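Local coordinates for protein SAM dependent methyltransferase (Agrobacterium tumefaciens, PDB 2IGT) that binds S-adenosylmethionine and probably transfers its methyl group to an acceptor substrate, at residues I36-G41 with V304-G309. Numbering follows the deposited sequence.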
loop_
_atom_site.group_PDB
_atom_site.type_symbol
_atom_site.label_atom_id
_atom_site.label_comp_id
_atom_site.label_asym_id
_atom_site.label_seq_id
_atom_site.Cartn_x
_atom_site.Cartn_y
_atom_site.Cartn_z
ATOM N N ILE A 36 -12.078 -31.941 22.076
ATOM C CA ILE A 36 -12.184 -31.787 20.639
ATOM C C ILE A 36 -13.639 -31.395 20.364
ATOM O O ILE A 36 -14.563 -32.164 20.654
ATOM C CB ILE A 36 -11.796 -33.070 19.843
ATOM C CG1 ILE A 36 -10.368 -33.565 20.194
ATOM C CG2 ILE A 36 -11.976 -32.822 18.295
ATOM C CD1 ILE A 36 -9.236 -32.514 19.942
ATOM N N LEU A 37 -13.836 -30.186 19.857
ATOM C CA LEU A 37 -15.169 -29.710 19.521
ATOM C C LEU A 37 -15.410 -29.988 18.059
ATOM O O LEU A 37 -14.565 -29.700 17.218
ATOM C CB LEU A 37 -15.291 -28.217 19.794
ATOM C CG LEU A 37 -15.183 -27.783 21.259
ATOM C CD1 LEU A 37 -15.277 -26.243 21.273
ATOM C CD2 LEU A 37 -16.254 -28.448 22.153
ATOM N N GLU A 38 -16.559 -30.577 17.757
ATOM C CA GLU A 38 -16.824 -31.014 16.400
ATOM C C GLU A 38 -18.153 -30.476 15.905
ATOM O O GLU A 38 -19.158 -30.513 16.606
ATOM C CB GLU A 38 -16.785 -32.551 16.318
ATOM C CG GLU A 38 -17.406 -33.132 15.070
ATOM C CD GLU A 38 -17.196 -34.645 14.942
ATOM O OE1 GLU A 38 -16.214 -35.188 15.507
ATOM O OE2 GLU A 38 -18.004 -35.287 14.246
ATOM N N SER A 39 -18.133 -29.991 14.677
ATOM C CA SER A 39 -19.317 -29.566 13.966
ATOM C C SER A 39 -19.494 -30.446 12.709
ATOM O O SER A 39 -18.520 -30.687 11.982
ATOM C CB SER A 39 -19.084 -28.116 13.531
ATOM O OG SER A 39 -20.245 -27.602 12.943
ATOM N N SER A 40 -20.720 -30.895 12.458
ATOM C CA SER A 40 -21.014 -31.646 11.232
ATOM C C SER A 40 -21.752 -30.831 10.148
ATOM O O SER A 40 -22.032 -31.342 9.039
ATOM C CB SER A 40 -21.741 -32.956 11.557
ATOM O OG SER A 40 -20.836 -33.898 12.121
ATOM N N GLY A 41 -22.036 -29.562 10.466
ATOM C CA GLY A 41 -22.675 -28.648 9.531
ATOM C C GLY A 41 -24.162 -28.884 9.339
ATOM O O GLY A 41 -24.611 -29.885 8.738
ATOM N N VAL A 304 -13.106 -28.766 15.021
ATOM C CA VAL A 304 -12.988 -29.527 13.785
ATOM C C VAL A 304 -14.351 -29.577 13.085
ATOM O O VAL A 304 -15.416 -29.390 13.721
ATOM C CB VAL A 304 -12.443 -30.964 14.048
ATOM C CG1 VAL A 304 -11.250 -30.910 15.002
ATOM C CG2 VAL A 304 -13.516 -31.856 14.655
ATOM N N ILE A 305 -14.299 -29.789 11.774
ATOM C CA ILE A 305 -15.469 -30.059 10.962
ATOM C C ILE A 305 -15.341 -31.502 10.483
ATOM O O ILE A 305 -14.271 -31.927 10.030
ATOM C CB ILE A 305 -15.481 -29.191 9.660
ATOM C CG1 ILE A 305 -15.502 -27.685 9.978
ATOM C CG2 ILE A 305 -16.652 -29.594 8.755
ATOM C CD1 ILE A 305 -15.103 -26.768 8.760
ATOM N N ARG A 306 -16.440 -32.240 10.539
ATOM C CA ARG A 306 -16.449 -33.559 9.965
ATOM C C ARG A 306 -17.141 -33.529 8.595
ATOM O O ARG A 306 -18.217 -32.956 8.451
ATOM C CB ARG A 306 -17.133 -34.559 10.906
ATOM C CG ARG A 306 -16.894 -36.006 10.459
ATOM C CD ARG A 306 -17.432 -37.021 11.457
ATOM N NE ARG A 306 -16.717 -37.031 12.744
ATOM C CZ ARG A 306 -15.630 -37.757 13.001
ATOM N NH1 ARG A 306 -15.073 -38.516 12.052
ATOM N NH2 ARG A 306 -15.076 -37.701 14.207
ATOM N N GLU A 307 -16.518 -34.149 7.599
ATOM C CA GLU A 307 -17.142 -34.316 6.287
ATOM C C GLU A 307 -18.545 -34.869 6.456
ATOM O O GLU A 307 -18.793 -35.727 7.315
ATOM C CB GLU A 307 -16.359 -35.284 5.408
ATOM C CG GLU A 307 -15.026 -34.779 4.967
ATOM C CD GLU A 307 -14.260 -35.826 4.204
ATOM O OE1 GLU A 307 -14.430 -37.042 4.495
ATOM O OE2 GLU A 307 -13.467 -35.411 3.340
ATOM N N ALA A 308 -19.462 -34.380 5.641
ATOM C CA ALA A 308 -20.843 -34.839 5.747
ATOM C C ALA A 308 -21.284 -35.657 4.525
ATOM O O ALA A 308 -22.336 -36.285 4.540
ATOM C CB ALA A 308 -21.780 -33.660 6.020
ATOM N N GLY A 309 -20.461 -35.672 3.481
ATOM C CA GLY A 309 -20.797 -36.378 2.259
ATOM C C GLY A 309 -21.939 -35.714 1.515
ATOM O O GLY A 309 -22.298 -34.565 1.800
HETATM O O HOH W 1 -19.869 -30.977 7.377
HETATM O O HOH W 2 -20.364 -35.786 9.514
#
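Arg306 takes hold of the Glu38 carboxylate side-on with two nitrogens, one to each oxygen. NE reaches Glu38 OE2 at 2.6 Å, with the oxygen in the guanidinium plane but the nitrogen above the carboxylate plane; NH2 meets Glu38 OE1 at 3.0 Å on its syn side, though somewhat out of the carboxylate plane. The two planes stand 48° apart, a twisted rather than coplanar pairing. Glu38 runs out extended, whereas Arg306 bends at chi3 (-67°), which brings the NE and NH2 edge of its guanidinium to the acid. NH1 bonds to Gly316 O, so all three guanidinium nitrogens have acceptors. On the sheet face shared by Glu38 and Val304, Val304 CG2 packs 3.7 Å from Glu38 CB. Val304 CG1 also meets Ile36 CG2 obliquely. Strands 30-39 and 297-306 pair in parallel here, 30-39 being an edge strand added beside 297-306 of the class I Rossmann-like methyltransferase sheet. Val304 N donates to Leu37 O (2.8 Å), Ser39 N to Val304 O (2.9 Å) and Arg306 N to Ser39 O (3.0 Å). Ser39 and Ile305 point to the opposite face, where helix 138-150 touches Ser39. Past the last rung the two segments stay joined through water: one molecule donates to both Ser40 O and Arg306 O, while Lys313 NZ also bonds to Ser40 O. Ala308 CB lies 3.8 Å from that same Ser40 O.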